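Local coordinates for protein neurotoxin (Clostridium botulinum, PDB 3N7L) that is the receptor-binding domain of a botulinum neurotoxin of serotype D/C and probably attaches the toxin to gangliosides on nerve cells, at residues A[219-222]-A[223-226]; A[240-243]-A[244-247]; A[411-414]-A[415-418]. All blocks are in the same frame, centred on the assembly; numbering follows the deposited sequence.

Interaction 1: residues A[219-222]-A[223-226]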
ATOM      1  N   ASP A 219      15.045 -15.121   2.807  1.00 38.19           N
ATOM      2  CA  ASP A 219      14.517 -15.465   1.491  1.00 37.96           C
ATOM      3  C   ASP A 219      13.270 -14.641   1.195  1.00 35.86           C
ATOM      4  O   ASP A 219      13.155 -14.031   0.134  1.00 34.90           O
ATOM      5  CB  ASP A 219      14.155 -16.956   1.425  1.00 42.05           C
ATOM      6  CG  ASP A 219      15.368 -17.866   1.539  1.00 46.80           C
ATOM      7  OD1 ASP A 219      15.189 -19.111   1.599  1.00 47.50           O
ATOM      8  OD2 ASP A 219      16.498 -17.338   1.566  1.00 50.61           O
ATOM      9  N   ILE A 220      12.340 -14.649   2.146  1.00 34.74           N
ATOM     10  CA  ILE A 220      11.077 -13.921   2.055  1.00 33.93           C
ATOM     11  C   ILE A 220      11.293 -12.461   1.682  1.00 32.26           C
ATOM     12  O   ILE A 220      10.712 -11.963   0.719  1.00 31.34           O
ATOM     13  CB  ILE A 220      10.317 -13.960   3.418  1.00 35.00           C
ATOM     14  CG1 ILE A 220       9.710 -15.336   3.633  1.00 35.95           C
ATOM     15  CG2 ILE A 220       9.229 -12.882   3.477  1.00 36.60           C
ATOM     16  CD1 ILE A 220       9.097 -15.494   4.983  1.00 33.56           C
ATOM     17  N   ASN A 221      12.123 -11.774   2.458  1.00 31.84           N
ATOM     18  CA  ASN A 221      12.371 -10.367   2.203  1.00 31.72           C
ATOM     19  C   ASN A 221      13.104 -10.080   0.904  1.00 31.07           C
ATOM     20  O   ASN A 221      12.854  -9.060   0.268  1.00 30.76           O
ATOM     21  CB  ASN A 221      13.084  -9.738   3.393  1.00 31.72           C
ATOM     22  CG  ASN A 221      12.154  -9.540   4.574  1.00 33.35           C
ATOM     23  OD1 ASN A 221      11.903 -10.462   5.349  1.00 35.03           O
ATOM     24  ND2 ASN A 221      11.614  -8.336   4.699  1.00 33.63           N
ATOM     25  N   ILE A 222      14.003 -10.972   0.499  1.00 31.08           N
ATOM     26  CA  ILE A 222      14.707 -10.778  -0.761  1.00 30.92           C
ATOM     27  C   ILE A 222      13.654 -10.865  -1.868  1.00 30.61           C
ATOM     28  O   ILE A 222      13.670 -10.089  -2.827  1.00 30.43           O
ATOM     29  CB  ILE A 222      15.795 -11.862  -0.978  1.00 32.66           C
ATOM     30  CG1 ILE A 222      16.996 -11.571  -0.074  1.00 32.39           C
ATOM     31  CG2 ILE A 222      16.227 -11.898  -2.441  1.00 32.49           C
ATOM     32  CD1 ILE A 222      18.121 -12.576  -0.204  1.00 35.19           C
ATOM     33  N   LEU A 223      12.729 -11.809  -1.720  1.00 27.67           N
ATOM     34  CA  LEU A 223      11.656 -11.978  -2.693  1.00 26.81           C
ATOM     35  C   LEU A 223      10.818 -10.702  -2.696  1.00 25.53           C
ATOM     36  O   LEU A 223      10.552 -10.117  -3.745  1.00 24.46           O
ATOM     37  CB  LEU A 223      10.775 -13.167  -2.310  1.00 26.12           C
ATOM     38  CG  LEU A 223       9.628 -13.503  -3.263  1.00 25.88           C
ATOM     39  CD1 LEU A 223      10.182 -13.800  -4.649  1.00 27.72           C
ATOM     40  CD2 LEU A 223       8.854 -14.705  -2.726  1.00 27.98           C
ATOM     41  N   PHE A 224      10.412 -10.288  -1.502  1.00 25.11           N
ATOM     42  CA  PHE A 224       9.613  -9.083  -1.294  1.00 27.15           C
ATOM     43  C   PHE A 224      10.191  -7.896  -2.078  1.00 27.88           C
ATOM     44  O   PHE A 224       9.510  -7.269  -2.890  1.00 27.21           O
ATOM     45  CB  PHE A 224       9.595  -8.764   0.207  1.00 27.03           C
ATOM     46  CG  PHE A 224       8.839  -7.519   0.571  1.00 27.34           C
ATOM     47  CD1 PHE A 224       9.347  -6.649   1.531  1.00 26.51           C
ATOM     48  CD2 PHE A 224       7.598  -7.240   0.005  1.00 26.59           C
ATOM     49  CE1 PHE A 224       8.629  -5.519   1.926  1.00 26.67           C
ATOM     50  CE2 PHE A 224       6.872  -6.114   0.392  1.00 25.06           C
ATOM     51  CZ  PHE A 224       7.386  -5.252   1.354  1.00 25.97           C
ATOM     52  N   ASN A 225      11.459  -7.603  -1.836  1.00 28.14           N
ATOM     53  CA  ASN A 225      12.116  -6.488  -2.496  1.00 31.26           C
ATOM     54  C   ASN A 225      12.307  -6.644  -4.005  1.00 30.16           C
ATOM     55  O   ASN A 225      12.140  -5.683  -4.754  1.00 30.17           O
ATOM     56  CB  ASN A 225      13.456  -6.224  -1.811  1.00 34.00           C
ATOM     57  CG  ASN A 225      13.286  -5.686  -0.402  1.00 39.94           C
ATOM     58  OD1 ASN A 225      14.100  -5.956   0.486  1.00 41.91           O
ATOM     59  ND2 ASN A 225      12.224  -4.906  -0.191  1.00 40.13           N
ATOM     60  N   SER A 226      12.634  -7.850  -4.455  1.00 29.52           N
ATOM     61  CA  SER A 226      12.861  -8.093  -5.878  1.00 29.18           C
ATOM     62  C   SER A 226      11.622  -7.888  -6.750  1.00 29.33           C
ATOM     63  O   SER A 226      11.734  -7.721  -7.966  1.00 28.65           O
ATOM     64  CB  SER A 226      13.391  -9.515  -6.095  1.00 30.31           C
ATOM     65  OG  SER A 226      12.362 -10.477  -5.918  1.00 29.33           O
TER
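Asp219 meets Leu223 through the backbone. Asp219 O accepts a hydrogen bond from Leu223 N at 2.9 Å. The Asp219 carboxylate is turned away from the second segment, and its OD1 makes a weak, long ion pair with Lys213. Ile220 repeats the pattern one residue on. Its O takes Phe224 N at 2.8 Å. CB of Leu223 also lies against Ile220 O at 3.3 Å. Bonds from residue i to i+4 are the mark of an alpha-helix, and these run through most of helix 217-226. This short helix follows the final strand of the concanavalin-like N-terminal half and leads to the trefoil-like C-terminal half. One flank of it rests on strand 143-150: Ile220 touches Thr146, and Leu223 touches Phe144. Phe224 has CG anti to its backbone N (chi1 178°), which directs the ring off the helix, where it meets the ring of Phe144 with the planes about 25° apart. Asn221 O receives Asn225 N at 2.9 Å in the straightest of the four backbone bonds, 171°. CB of Phe224 sits 3.3 Å from the same Asn221 O. Ile222 is exposed. Its CG2 branch lies beside its own carbonyl carbon, 3.6 Å from Leu223 N. The Ile222 carbonyl O takes Ser226 N at 3.0 Å. In the last turn of the helix, Ser226 OG reaches back three residues and donates a hydrogen bond to Leu223 O at 2.9 Å.

Interaction 2: residues A[240-243]-A[244-247]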
ATOM      1  N   ASP A 240       1.790   3.277  -8.108  1.00 21.74           N
ATOM      2  CA  ASP A 240       2.884   4.202  -8.413  1.00 21.22           C
ATOM      3  C   ASP A 240       2.380   5.642  -8.287  1.00 20.04           C
ATOM      4  O   ASP A 240       1.305   5.971  -8.790  1.00 20.61           O
ATOM      5  CB  ASP A 240       3.403   3.996  -9.841  1.00 21.95           C
ATOM      6  CG  ASP A 240       4.013   2.626 -10.057  1.00 26.08           C
ATOM      7  OD1 ASP A 240       4.336   1.942  -9.060  1.00 26.04           O
ATOM      8  OD2 ASP A 240       4.182   2.242 -11.236  1.00 28.35           O
ATOM      9  N   LEU A 241       3.147   6.491  -7.612  1.00 18.74           N
ATOM     10  CA  LEU A 241       2.771   7.895  -7.459  1.00 17.80           C
ATOM     11  C   LEU A 241       3.011   8.578  -8.812  1.00 20.09           C
ATOM     12  O   LEU A 241       4.020   8.312  -9.483  1.00 19.98           O
ATOM     13  CB  LEU A 241       3.616   8.568  -6.369  1.00 16.88           C
ATOM     14  CG  LEU A 241       3.220   9.993  -5.953  1.00 17.08           C
ATOM     15  CD1 LEU A 241       1.875   9.957  -5.226  1.00 17.13           C
ATOM     16  CD2 LEU A 241       4.279  10.586  -5.043  1.00 16.18           C
ATOM     17  N   ARG A 242       2.092   9.443  -9.226  1.00 18.21           N
ATOM     18  CA  ARG A 242       2.261  10.101 -10.516  1.00 20.28           C
ATOM     19  C   ARG A 242       2.151  11.615 -10.499  1.00 18.98           C
ATOM     20  O   ARG A 242       1.551  12.203  -9.603  1.00 18.20           O
ATOM     21  CB  ARG A 242       1.249   9.552 -11.531  1.00 23.20           C
ATOM     22  CG  ARG A 242       1.222   8.042 -11.627  1.00 29.35           C
ATOM     23  CD  ARG A 242       0.621   7.588 -12.945  1.00 34.01           C
ATOM     24  NE  ARG A 242      -0.515   8.411 -13.356  1.00 39.11           N
ATOM     25  CZ  ARG A 242      -1.769   8.235 -12.955  1.00 35.31           C
ATOM     26  NH1 ARG A 242      -2.714   9.050 -13.396  1.00 33.38           N
ATOM     27  NH2 ARG A 242      -2.081   7.242 -12.139  1.00 35.69           N
ATOM     28  N   TYR A 243       2.758  12.236 -11.508  1.00 18.94           N
ATOM     29  CA  TYR A 243       2.715  13.679 -11.675  1.00 18.18           C
ATOM     30  C   TYR A 243       1.385  13.982 -12.369  1.00 18.49           C
ATOM     31  O   TYR A 243       0.747  13.077 -12.910  1.00 18.37           O
ATOM     32  CB  TYR A 243       3.875  14.149 -12.572  1.00 17.84           C
ATOM     33  CG  TYR A 243       5.248  14.057 -11.933  1.00 19.23           C
ATOM     34  CD1 TYR A 243       6.169  13.078 -12.329  1.00 18.88           C
ATOM     35  CD2 TYR A 243       5.629  14.950 -10.930  1.00 18.21           C
ATOM     36  CE1 TYR A 243       7.438  12.997 -11.731  1.00 20.18           C
ATOM     37  CE2 TYR A 243       6.887  14.879 -10.333  1.00 18.14           C
ATOM     38  CZ  TYR A 243       7.783  13.905 -10.733  1.00 19.65           C
ATOM     39  OH  TYR A 243       9.017  13.853 -10.124  1.00 22.67           O
ATOM     40  N   ASP A 244       0.960  15.240 -12.328  1.00 18.48           N
ATOM     41  CA  ASP A 244      -0.267  15.663 -13.004  1.00 20.51           C
ATOM     42  C   ASP A 244      -1.535  14.939 -12.542  1.00 18.24           C
ATOM     43  O   ASP A 244      -2.416  14.665 -13.355  1.00 19.74           O
ATOM     44  CB  ASP A 244      -0.110  15.452 -14.522  1.00 22.65           C
ATOM     45  CG  ASP A 244       1.250  15.895 -15.044  1.00 25.90           C
ATOM     46  OD1 ASP A 244       1.683  15.354 -16.086  1.00 27.08           O
ATOM     47  OD2 ASP A 244       1.881  16.786 -14.429  1.00 27.05           O
ATOM     48  N   LYS A 245      -1.631  14.629 -11.251  1.00 20.15           N
ATOM     49  CA  LYS A 245      -2.804  13.938 -10.709  1.00 17.76           C
ATOM     50  C   LYS A 245      -3.128  14.471  -9.312  1.00 19.60           C
ATOM     51  O   LYS A 245      -2.228  14.710  -8.501  1.00 18.85           O
ATOM     52  CB  LYS A 245      -2.542  12.431 -10.650  1.00 18.86           C
ATOM     53  CG  LYS A 245      -3.683  11.581 -10.075  1.00 20.55           C
ATOM     54  CD  LYS A 245      -3.358  10.089 -10.214  1.00 24.67           C
ATOM     55  CE  LYS A 245      -4.394   9.193  -9.532  1.00 23.35           C
ATOM     56  NZ  LYS A 245      -5.789   9.489  -9.965  1.00 24.36           N
ATOM     57  N   GLU A 246      -4.413  14.662  -9.037  1.00 18.43           N
ATOM     58  CA  GLU A 246      -4.845  15.172  -7.744  1.00 19.60           C
ATOM     59  C   GLU A 246      -4.671  14.134  -6.637  1.00 18.36           C
ATOM     60  O   GLU A 246      -5.019  12.964  -6.807  1.00 18.71           O
ATOM     61  CB  GLU A 246      -6.310  15.609  -7.816  1.00 22.47           C
ATOM     62  CG  GLU A 246      -6.533  16.920  -8.544  1.00 27.68           C
ATOM     63  CD  GLU A 246      -7.983  17.381  -8.489  1.00 32.18           C
ATOM     64  OE1 GLU A 246      -8.228  18.588  -8.662  1.00 35.38           O
ATOM     65  OE2 GLU A 246      -8.878  16.539  -8.278  1.00 35.69           O
ATOM     66  N   TYR A 247      -4.120  14.580  -5.512  1.00 15.68           N
ATOM     67  CA  TYR A 247      -3.887  13.734  -4.343  1.00 16.43           C
ATOM     68  C   TYR A 247      -4.174  14.532  -3.092  1.00 16.98           C
ATOM     69  O   TYR A 247      -4.073  15.766  -3.089  1.00 17.87           O
ATOM     70  CB  TYR A 247      -2.415  13.305  -4.236  1.00 17.80           C
ATOM     71  CG  TYR A 247      -1.937  12.290  -5.240  1.00 16.92           C
ATOM     72  CD1 TYR A 247      -2.241  10.936  -5.094  1.00 16.79           C
ATOM     73  CD2 TYR A 247      -1.164  12.681  -6.334  1.00 18.62           C
ATOM     74  CE1 TYR A 247      -1.785   9.995  -6.021  1.00 18.58           C
ATOM     75  CE2 TYR A 247      -0.704  11.752  -7.269  1.00 17.49           C
ATOM     76  CZ  TYR A 247      -1.020  10.413  -7.107  1.00 17.01           C
ATOM     77  OH  TYR A 247      -0.594   9.496  -8.035  1.00 15.45           O
TER
HETATM   78  O   HOH W   1      -1.295   7.034  -7.884  1.00 25.40           O
HETATM   79  O   HOH W   2       0.309  14.631  -9.138  1.00 17.46           O
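Leu241 and Tyr247 form the tight part of this turn, which leads into strand 246-251, the first strand of the trefoil-like C-terminal half. The chain bends at Tyr243-Asp244, where Asp244 has positive phi (59°), and the two arms run 119° apart. Leu241 CD1 lies over one face of the Tyr247 ring, 3.8 Å from its centroid. This is a CH-pi contact shifted toward the rim, with CZ the nearest ring atom at 3.5 Å. Phe419 of the neighbouring strand 417-421 touches both side chains, and Ile285 packs on Leu241. The ring of buried Tyr243 leads off to Ile285 and Arg287, and its OH hydrogen-bonds Asn301 ND2. Two hydrogen bonds hold the phenol oxygen of Tyr247. Arg242 N donates to Tyr247 OH at 2.9 Å, and the same OH gives its proton to a water. That water in turn donates to Asp240 O, so the hydroxyl ties two points of the loop backbone to the strand. Arg242 O lies at the ring edge, in its plane, 3.3 Å from Tyr247 CE2.

The other side is looser. The Lys245 chain is extended as far as CE and reaches across the Arg242 guanidinium, laying CD over one face. The Arg242 chain is bent at chi3 (-39°). The like-charged Arg242 NH1 and Lys245 NZ are 4.6 Å apart, and NZ makes a weak hydrogen bond to Ser423 OG. Asp244 is exposed, with a salt bridge from OD2 to Lys286. Across the mouth of the turn, a second water donates to Arg242 O at 2.8 Å and accepts from Lys245 N at 2.9 Å.

Interaction 3: residues A[411-414]-A[415-418]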
ATOM      1  N   GLU A 411      14.826  10.978  11.121  1.00 37.78           N
ATOM      2  CA  GLU A 411      14.266   9.705  11.567  1.00 38.39           C
ATOM      3  C   GLU A 411      12.856   9.814  12.129  1.00 35.81           C
ATOM      4  O   GLU A 411      12.278   8.819  12.563  1.00 35.75           O
ATOM      5  CB  GLU A 411      15.174   9.088  12.633  1.00 42.51           C
ATOM      6  CG  GLU A 411      16.513   8.611  12.112  1.00 47.37           C
ATOM      7  CD  GLU A 411      16.360   7.569  11.026  1.00 50.98           C
ATOM      8  OE1 GLU A 411      16.004   7.942   9.889  1.00 53.00           O
ATOM      9  OE2 GLU A 411      16.580   6.372  11.314  1.00 54.45           O
ATOM     10  N   SER A 412      12.303  11.019  12.121  1.00 32.24           N
ATOM     11  CA  SER A 412      10.969  11.235  12.653  1.00 30.20           C
ATOM     12  C   SER A 412       9.849  10.925  11.661  1.00 27.80           C
ATOM     13  O   SER A 412       9.945  11.246  10.478  1.00 25.69           O
ATOM     14  CB  SER A 412      10.842  12.677  13.130  1.00 29.31           C
ATOM     15  OG  SER A 412       9.554  12.911  13.667  1.00 33.06           O
ATOM     16  N   THR A 413       8.782  10.302  12.151  1.00 26.34           N
ATOM     17  CA  THR A 413       7.642   9.989  11.298  1.00 25.61           C
ATOM     18  C   THR A 413       6.885  11.272  10.948  1.00 25.49           C
ATOM     19  O   THR A 413       5.989  11.265  10.104  1.00 26.06           O
ATOM     20  CB  THR A 413       6.671   9.002  11.983  1.00 24.73           C
ATOM     21  OG1 THR A 413       6.334   9.490  13.285  1.00 24.75           O
ATOM     22  CG2 THR A 413       7.304   7.622  12.097  1.00 23.75           C
ATOM     23  N   SER A 414       7.253  12.377  11.596  1.00 25.38           N
ATOM     24  CA  SER A 414       6.610  13.661  11.331  1.00 25.40           C
ATOM     25  C   SER A 414       7.096  14.223   9.990  1.00 24.70           C
ATOM     26  O   SER A 414       6.616  15.258   9.528  1.00 22.61           O
ATOM     27  CB  SER A 414       6.904  14.661  12.462  1.00 26.83           C
ATOM     28  OG  SER A 414       8.266  15.064  12.469  1.00 29.77           O
ATOM     29  N   THR A 415       8.047  13.527   9.369  1.00 23.08           N
ATOM     30  CA  THR A 415       8.581  13.938   8.073  1.00 22.32           C
ATOM     31  C   THR A 415       8.108  12.977   6.983  1.00 20.77           C
ATOM     32  O   THR A 415       8.533  13.082   5.829  1.00 20.33           O
ATOM     33  CB  THR A 415      10.138  13.965   8.067  1.00 22.04           C
ATOM     34  OG1 THR A 415      10.648  12.651   8.322  1.00 24.54           O
ATOM     35  CG2 THR A 415      10.655  14.904   9.130  1.00 23.05           C
ATOM     36  N   HIS A 416       7.239  12.035   7.351  1.00 19.24           N
ATOM     37  CA  HIS A 416       6.713  11.070   6.382  1.00 21.09           C
ATOM     38  C   HIS A 416       5.392  11.566   5.805  1.00 20.59           C
ATOM     39  O   HIS A 416       4.401  11.704   6.526  1.00 20.27           O
ATOM     40  CB  HIS A 416       6.491   9.696   7.028  1.00 21.66           C
ATOM     41  CG  HIS A 416       7.742   9.053   7.542  1.00 25.38           C
ATOM     42  ND1 HIS A 416       8.992   9.616   7.392  1.00 25.26           N
ATOM     43  CD2 HIS A 416       7.930   7.900   8.228  1.00 25.72           C
ATOM     44  CE1 HIS A 416       9.895   8.841   7.966  1.00 24.71           C
ATOM     45  NE2 HIS A 416       9.277   7.794   8.481  1.00 26.87           N
ATOM     46  N   TRP A 417       5.381  11.824   4.500  1.00 20.87           N
ATOM     47  CA  TRP A 417       4.186  12.317   3.836  1.00 20.82           C
ATOM     48  C   TRP A 417       3.564  11.285   2.910  1.00 21.05           C
ATOM     49  O   TRP A 417       4.259  10.571   2.186  1.00 19.61           O
ATOM     50  CB  TRP A 417       4.502  13.592   3.056  1.00 20.64           C
ATOM     51  CG  TRP A 417       4.952  14.717   3.937  1.00 20.09           C
ATOM     52  CD1 TRP A 417       6.233  15.002   4.315  1.00 20.98           C
ATOM     53  CD2 TRP A 417       4.115  15.676   4.592  1.00 19.50           C
ATOM     54  NE1 TRP A 417       6.245  16.081   5.170  1.00 20.34           N
ATOM     55  CE2 TRP A 417       4.958  16.516   5.356  1.00 19.34           C
ATOM     56  CE3 TRP A 417       2.733  15.910   4.610  1.00 17.72           C
ATOM     57  CZ2 TRP A 417       4.464  17.573   6.129  1.00 19.41           C
ATOM     58  CZ3 TRP A 417       2.239  16.959   5.379  1.00 16.39           C
ATOM     59  CH2 TRP A 417       3.104  17.777   6.129  1.00 19.00           C
ATOM     60  N   VAL A 418       2.241  11.222   2.945  1.00 19.92           N
ATOM     61  CA  VAL A 418       1.495  10.282   2.133  1.00 20.03           C
ATOM     62  C   VAL A 418       0.592  11.000   1.140  1.00 19.74           C
ATOM     63  O   VAL A 418       0.220  12.153   1.357  1.00 19.69           O
ATOM     64  CB  VAL A 418       0.639   9.384   3.030  1.00 22.05           C
ATOM     65  CG1 VAL A 418      -0.361   8.651   2.203  1.00 29.08           C
ATOM     66  CG2 VAL A 418       1.528   8.404   3.781  1.00 21.72           C
TER
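A short 3-10 turn joins the loop after strand 394-402 to strand 417-421, the last strand of the trefoil-like C-terminal half. Two backbone bonds from residue i to i+3 define it. Thr415 N donates to Ser412 O at 3.2 Å, and His416 N donates to Thr413 O at 3.1 Å. Both donors stand well above the carbonyl planes, so neither sits on a lone pair.

Ser412 O is also approached by a side chain. Thr415 OG1 is 2.7 Å from it, but the hydroxyl has other acceptors within reach, and its proton is not settled. The Thr415 hydroxyl lies between its backbone N and carbonyl carbon (chi1 62°), which brings it back toward Ser412 O, at the start of the turn. Thr415 is buried, and Gln362 OE1 is a hydrogen-bond partner of its hydroxyl.

His416 folds its ring against the turn. Thr413 CA stands over the centre of one face, 3.8 Å from the centroid and 13° off the normal, in a CH-pi contact. Ser412 O lies over the same face. The Thr413 methyl CG2 lies close to the ring, and the two side chains cross at a slant. Ala360 and Gln362 of strand 359-366 also touch the histidine.

The turn is held from outside as well. Thr413 OG1 is hydrogen-bonded to Asn253 OD1, and Ser414 O to Asn251 ND2. Trp417 packs on Met249 and Leu363, with NE1 hydrogen-bonded to Leu377 O. The hydroxyls of Ser412 and Ser414 are hydrogen-bonded to each other, OG to OG, at 2.8 Å, and Ser414 OG is also hydrogen-bonded to Ser378 OG.

From the N terminus the three contacts come in series, and none nests in or crosses another. Each is local and closes only a turn of the chain. Interaction 1 is helical, in the helix that follows the last strand of the concanavalin-like half, and packs on strand 143-150. Interaction 2 lies further on, at the entry to strand 246-251; its centre is 27 Å from that of interaction 1. Interaction 3 comes near the C terminus, at the entry to strand 417-421. Strands 246-251 and 417-421 are antiparallel neighbours in one sheet, and their pairing joins the start and end of the trefoil-like half. The nearest atoms of interactions 2 and 3 are about 6 Å apart.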